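Local coordinates for protein lysyl-trna-dependent l-ysyl-phosphatidylgycerol synthase (Bacillus licheniformis, PDB 4V36) that probably transfers lysine from lysyl-tRNA to phosphatidylglycerol, making the lysyl-phosphatidylglycerol linked to bacterial resistance, at residues A134-I139 with I236-F241; Y243-G248 with F256-A261. All blocks are in the same frame, centred on the assembly; numbering follows the deposited sequence.

From the N terminus, the chain builds five strands, the last of them 111-122, before it reaches helix 134-145, then runs through strands 149-153, 196-200, 206-213 and 220-228 before helix 236-251 returns to it; contact 1 closes this loop of 96 residues. Contact 2 follows in series, after contact 1 has closed: seven residues beyond 243-248 the chain is back as strand 255-261, so this loop is short and local. Both contacts draw on helix 236-251: its first turns meet helix 134-145 in contact 1, its later turns strand 255-261 in contact 2. The centres lie about 13 Å apart, and they touch where the Phe241 ring packs on Met258 CE and on Phe256 CE1.

Contact 1. Residues A134-I139 with I236-F241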
loop_
_atom_site.group_PDB
_atom_site.type_symbol
_atom_site.label_atom_id
_atom_site.label_comp_id
_atom_site.label_asym_id
_atom_site.label_seq_id
_atom_site.Cartn_x
_atom_site.Cartn_y
_atom_site.Cartn_z
ATOM N N ALA A 134 -2.048 -28.174 3.945
ATOM C CA ALA A 134 -3.147 -28.769 4.695
ATOM C C ALA A 134 -3.758 -27.758 5.658
ATOM O O ALA A 134 -4.928 -27.863 6.025
ATOM C CB ALA A 134 -2.670 -29.999 5.449
ATOM N N GLY A 135 -2.958 -26.777 6.063
ATOM C CA GLY A 135 -3.417 -25.748 6.975
ATOM C C GLY A 135 -4.388 -24.787 6.317
ATOM O O GLY A 135 -5.462 -24.512 6.852
ATOM N N LEU A 136 -4.010 -24.279 5.149
ATOM C CA LEU A 136 -4.844 -23.333 4.417
ATOM C C LEU A 136 -6.124 -23.989 3.910
ATOM O O LEU A 136 -7.188 -23.369 3.902
ATOM C CB LEU A 136 -4.068 -22.728 3.245
ATOM C CG LEU A 136 -2.863 -21.858 3.604
ATOM C CD1 LEU A 136 -2.198 -21.314 2.345
ATOM C CD2 LEU A 136 -3.279 -20.727 4.530
ATOM N N ARG A 137 -6.017 -25.244 3.486
ATOM C CA ARG A 137 -7.169 -25.971 2.967
ATOM C C ARG A 137 -8.182 -26.241 4.076
ATOM O O ARG A 137 -9.388 -26.261 3.836
ATOM C CB ARG A 137 -6.731 -27.283 2.311
ATOM C CG ARG A 137 -7.859 -28.033 1.615
ATOM C CD ARG A 137 -7.348 -29.224 0.815
ATOM N NE ARG A 137 -6.643 -30.195 1.648
ATOM C CZ ARG A 137 -5.328 -30.391 1.621
ATOM N NH1 ARG A 137 -4.567 -29.687 0.796
ATOM N NH2 ARG A 137 -4.776 -31.297 2.416
ATOM N N ALA A 138 -7.683 -26.439 5.292
ATOM C CA ALA A 138 -8.549 -26.659 6.444
ATOM C C ALA A 138 -9.345 -25.399 6.768
ATOM O O ALA A 138 -10.527 -25.470 7.107
ATOM C CB ALA A 138 -7.732 -27.096 7.649
ATOM N N ILE A 139 -8.689 -24.248 6.660
ATOM C CA ILE A 139 -9.333 -22.966 6.921
ATOM C C ILE A 139 -10.438 -22.696 5.905
ATOM O O ILE A 139 -11.539 -22.284 6.266
ATOM C CB ILE A 139 -8.318 -21.808 6.891
ATOM C CG1 ILE A 139 -7.232 -22.029 7.947
ATOM C CG2 ILE A 139 -9.016 -20.474 7.113
ATOM C CD1 ILE A 139 -6.201 -20.927 8.005
ATOM N N ILE A 236 -9.355 -15.739 9.895
ATOM C CA ILE A 236 -10.148 -14.877 9.022
ATOM C C ILE A 236 -9.309 -14.264 7.898
ATOM O O ILE A 236 -9.747 -14.220 6.750
ATOM C CB ILE A 236 -10.839 -13.749 9.837
ATOM C CG1 ILE A 236 -11.531 -12.745 8.910
ATOM C CG2 ILE A 236 -9.845 -13.050 10.758
ATOM C CD1 ILE A 236 -12.704 -13.323 8.147
ATOM N N MET A 237 -8.102 -13.813 8.226
ATOM C CA MET A 237 -7.238 -13.173 7.241
ATOM C C MET A 237 -6.759 -14.163 6.185
ATOM O O MET A 237 -6.671 -13.827 5.005
ATOM C CB MET A 237 -6.039 -12.513 7.925
ATOM C CG MET A 237 -6.392 -11.273 8.729
ATOM S SD MET A 237 -4.930 -10.390 9.300
ATOM C CE MET A 237 -4.160 -11.640 10.325
ATOM N N ASP A 238 -6.449 -15.381 6.617
ATOM C CA ASP A 238 -6.042 -16.435 5.697
ATOM C C ASP A 238 -7.181 -16.793 4.751
ATOM O O ASP A 238 -6.966 -16.988 3.556
ATOM C CB ASP A 238 -5.585 -17.678 6.463
ATOM C CG ASP A 238 -4.212 -17.509 7.080
ATOM O OD1 ASP A 238 -3.360 -16.842 6.458
ATOM O OD2 ASP A 238 -3.986 -18.045 8.186
ATOM N N ALA A 239 -8.392 -16.870 5.296
ATOM C CA ALA A 239 -9.574 -17.199 4.508
ATOM C C ALA A 239 -9.837 -16.156 3.428
ATOM O O ALA A 239 -10.148 -16.497 2.288
ATOM C CB ALA A 239 -10.788 -17.337 5.413
ATOM N N LEU A 240 -9.706 -14.884 3.794
ATOM C CA LEU A 240 -9.976 -13.790 2.868
ATOM C C LEU A 240 -9.020 -13.797 1.680
ATOM O O LEU A 240 -9.438 -13.585 0.544
ATOM C CB LEU A 240 -9.900 -12.444 3.591
ATOM C CG LEU A 240 -10.995 -12.169 4.625
ATOM C CD1 LEU A 240 -10.838 -10.779 5.215
ATOM C CD2 LEU A 240 -12.377 -12.346 4.013
ATOM N N PHE A 241 -7.739 -14.041 1.943
ATOM C CA PHE A 241 -6.750 -14.095 0.872
ATOM C C PHE A 241 -7.005 -15.284 -0.050
ATOM O O PHE A 241 -6.771 -15.202 -1.254
ATOM C CB PHE A 241 -5.331 -14.163 1.439
ATOM C CG PHE A 241 -4.779 -12.830 1.853
ATOM C CD1 PHE A 241 -4.597 -11.823 0.920
ATOM C CD2 PHE A 241 -4.432 -12.584 3.171
ATOM C CE1 PHE A 241 -4.089 -10.594 1.295
ATOM C CE2 PHE A 241 -3.923 -11.358 3.552
ATOM C CZ PHE A 241 -3.751 -10.361 2.614
#
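Ile139 holds CG2 anti to its own backbone N and CG1 beside it (chi1 -59°), and with the chain extended beyond CG1 its two methyl ends reach the second helix at different residues. Asp238 turns CG to the backbone N side, anti to the carbonyl carbon (chi1 -75°), which leaves its CB and one carboxylate oxygen for the isoleucine to lie against. Ile139 CD1 thus sits 3.6 Å from Asp238 OD2 and equally close to Asp238 CB, a van der Waals contact of a methyl with the flank of an acidic side chain. The other branch, Ile139 CG2, meets the methyl of Ala239, CB, at 4.0 Å, next to the site where the two backbones come nearest: Ile139 CA and Ala239 CA are 6.3 Å apart. Leu136, one turn earlier, adds CD2 at 4.2 Å from Asp238 CG.

This is a nearly perpendicular helix-helix crossing, the segment axes approaching to 9.6 Å at -88°, so the helices touch over a small patch of 165 Å². It joins helix 134-145 to the start of helix 236-251, the helix of a beta-alpha-beta unit, whose Ile236 and Leu240 face strand 220-228. Phe143, farther along helix 134-145, extends the apolar contact to Ile236 and Ala239. Asp238 keeps its polar partners outside the crossing: OD1 accepts from Tyr302 OH and forms a salt bridge with Lys301 NZ, and the side chain of Leu136 packs against both of those residues.

Contact 2. Residues Y243-G248 with F256-A261; sequences YLFQWG and FNMGMA
Helix 236-251 is the crossover of a beta-alpha-beta unit between the parallel neighbours 220-228 and 255-261, and here its residues 243-248 pack on the strand that follows. The segment axes run almost antiparallel, at 156°, as expected for the helix of such a crossover packed on its following strand. Phe245 and Phe256 form a T-shaped pair: the edge of Phe245 points into one face of Phe256, with centroids 5.1 Å apart and planes at 64°. The leading atom is Phe245 CE1, 3.4 Å from Phe256 CD1. With CG anti to the backbone N (chi1 -167°), the Phe256 ring is placed next to Phe245. At the edge of the Phe245 ring, CZ meets Met258 SD at 3.9 Å, an in-plane Met-aromatic contact. Leu244 CD1 approaches the Phe256 ring at CZ, at 3.9 Å, obliquely; the bound lysine amide lies about 11 Å from the Leu244 side chain.

Strands 220-228 and 111-122 flank the patch: Ile223 touches both Leu244 and Phe256, and Val121 touches both Phe245 and Met258. Beyond the aromatic pair, Asn257 OD1 accepts from Gly259 N at 2.8 Å, closing an Asx turn, while Asn257 ND2 bonds to Glu118 of strand 111-122. Such a buried helix-on-sheet interface, apolar with an aromatic pair at its centre, belongs to the beta-alpha-beta unit in the alpha/beta core of this acetyltransferase-clan domain.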
loop_
_atom_site.group_PDB
_atom_site.type_symbol
_atom_site.label_atom_id
_atom_site.label_comp_id
_atom_site.label_asym_id
_atom_site.label_seq_id
_atom_site.Cartn_x
_atom_site.Cartn_y
_atom_site.Cartn_z
ATOM N N TYR A 243 -10.046 -16.613 -0.642
ATOM C CA TYR A 243 -11.195 -16.187 -1.436
ATOM C C TYR A 243 -10.791 -15.142 -2.471
ATOM O O TYR A 243 -11.280 -15.156 -3.601
ATOM C CB TYR A 243 -12.302 -15.631 -0.539
ATOM C CG TYR A 243 -13.090 -16.685 0.206
ATOM C CD1 TYR A 243 -13.828 -17.641 -0.480
ATOM C CD2 TYR A 243 -13.113 -16.713 1.594
ATOM C CE1 TYR A 243 -14.555 -18.603 0.195
ATOM C CE2 TYR A 243 -13.837 -17.671 2.279
ATOM C CZ TYR A 243 -14.556 -18.612 1.574
ATOM O OH TYR A 243 -15.279 -19.567 2.252
ATOM N N LEU A 244 -9.899 -14.236 -2.080
ATOM C CA LEU A 244 -9.405 -13.200 -2.983
ATOM C C LEU A 244 -8.636 -13.796 -4.156
ATOM O O LEU A 244 -8.833 -13.397 -5.302
ATOM C CB LEU A 244 -8.515 -12.209 -2.234
ATOM C CG LEU A 244 -9.217 -11.067 -1.498
ATOM C CD1 LEU A 244 -8.211 -10.233 -0.722
ATOM C CD2 LEU A 244 -9.987 -10.203 -2.480
ATOM N N PHE A 245 -7.758 -14.751 -3.860
ATOM C CA PHE A 245 -6.944 -15.385 -4.893
ATOM C C PHE A 245 -7.810 -16.206 -5.845
ATOM O O PHE A 245 -7.518 -16.299 -7.038
ATOM C CB PHE A 245 -5.863 -16.270 -4.269
ATOM C CG PHE A 245 -4.833 -15.510 -3.478
ATOM C CD1 PHE A 245 -4.750 -14.129 -3.559
ATOM C CD2 PHE A 245 -3.943 -16.180 -2.653
ATOM C CE1 PHE A 245 -3.805 -13.433 -2.829
ATOM C CE2 PHE A 245 -2.996 -15.490 -1.923
ATOM C CZ PHE A 245 -2.925 -14.114 -2.013
ATOM N N GLN A 246 -8.873 -16.799 -5.311
ATOM C CA GLN A 246 -9.819 -17.551 -6.127
ATOM C C GLN A 246 -10.552 -16.626 -7.090
ATOM O O GLN A 246 -10.704 -16.934 -8.272
ATOM C CB GLN A 246 -10.824 -18.292 -5.247
ATOM C CG GLN A 246 -11.925 -18.995 -6.027
ATOM C CD GLN A 246 -12.949 -19.656 -5.127
ATOM O OE1 GLN A 246 -12.898 -19.522 -3.905
ATOM N NE2 GLN A 246 -13.888 -20.377 -5.729
ATOM N N TRP A 247 -11.002 -15.490 -6.571
ATOM C CA TRP A 247 -11.714 -14.503 -7.373
ATOM C C TRP A 247 -10.799 -13.869 -8.417
ATOM O O TRP A 247 -11.200 -13.668 -9.563
ATOM C CB TRP A 247 -12.316 -13.424 -6.472
ATOM C CG TRP A 247 -13.024 -12.338 -7.220
ATOM C CD1 TRP A 247 -14.330 -12.334 -7.619
ATOM C CD2 TRP A 247 -12.468 -11.093 -7.654
ATOM N NE1 TRP A 247 -14.619 -11.163 -8.277
ATOM C CE2 TRP A 247 -13.493 -10.384 -8.312
ATOM C CE3 TRP A 247 -11.202 -10.507 -7.550
ATOM C CZ2 TRP A 247 -13.291 -9.121 -8.864
ATOM C CZ3 TRP A 247 -11.003 -9.255 -8.100
ATOM C CH2 TRP A 247 -12.042 -8.575 -8.748
ATOM N N GLY A 248 -9.571 -13.558 -8.011
ATOM C CA GLY A 248 -8.601 -12.948 -8.903
ATOM C C GLY A 248 -8.227 -13.851 -10.063
ATOM O O GLY A 248 -8.101 -13.397 -11.200
ATOM N N PHE A 256 -0.988 -11.197 -7.395
ATOM C CA PHE A 256 -1.605 -10.438 -6.314
ATOM C C PHE A 256 -0.539 -9.862 -5.388
ATOM O O PHE A 256 0.386 -10.562 -4.979
ATOM C CB PHE A 256 -2.576 -11.313 -5.517
ATOM C CG PHE A 256 -3.473 -10.536 -4.592
ATOM C CD1 PHE A 256 -3.039 -10.162 -3.330
ATOM C CD2 PHE A 256 -4.752 -10.182 -4.986
ATOM C CE1 PHE A 256 -3.863 -9.447 -2.480
ATOM C CE2 PHE A 256 -5.582 -9.467 -4.141
ATOM C CZ PHE A 256 -5.136 -9.099 -2.886
ATOM N N ASN A 257 -0.675 -8.581 -5.064
ATOM C CA ASN A 257 0.248 -7.922 -4.150
ATOM C C ASN A 257 -0.299 -7.957 -2.728
ATOM O O ASN A 257 -1.289 -7.298 -2.421
ATOM C CB ASN A 257 0.498 -6.478 -4.596
ATOM C CG ASN A 257 1.698 -5.847 -3.911
ATOM O OD1 ASN A 257 2.086 -6.241 -2.810
ATOM N ND2 ASN A 257 2.292 -4.854 -4.563
ATOM N N MET A 258 0.345 -8.733 -1.862
ATOM C CA MET A 258 -0.108 -8.866 -0.481
ATOM C C MET A 258 0.425 -7.748 0.409
ATOM O O MET A 258 0.244 -7.773 1.625
ATOM C CB MET A 258 0.307 -10.221 0.091
ATOM C CG MET A 258 -0.343 -11.410 -0.586
ATOM S SD MET A 258 -0.043 -12.940 0.318
ATOM C CE MET A 258 -0.842 -12.569 1.877
ATOM N N GLY A 259 1.087 -6.770 -0.198
ATOM C CA GLY A 259 1.644 -5.662 0.553
ATOM C C GLY A 259 3.058 -5.943 1.019
ATOM O O GLY A 259 3.578 -7.044 0.830
ATOM N N MET A 260 3.680 -4.948 1.640
ATOM C CA MET A 260 5.072 -5.066 2.054
ATOM C C MET A 260 5.223 -5.891 3.328
ATOM O O MET A 260 4.367 -5.860 4.214
ATOM C CB MET A 260 5.688 -3.677 2.252
ATOM C CG MET A 260 7.209 -3.677 2.300
ATOM S SD MET A 260 7.917 -2.020 2.296
ATOM C CE MET A 260 7.357 -1.412 3.881
ATOM N N ALA A 261 6.319 -6.635 3.404
ATOM C CA ALA A 261 6.656 -7.408 4.590
ATOM C C ALA A 261 8.067 -7.044 5.038
ATOM O O ALA A 261 8.882 -6.613 4.220
ATOM C CB ALA A 261 6.544 -8.899 4.305
#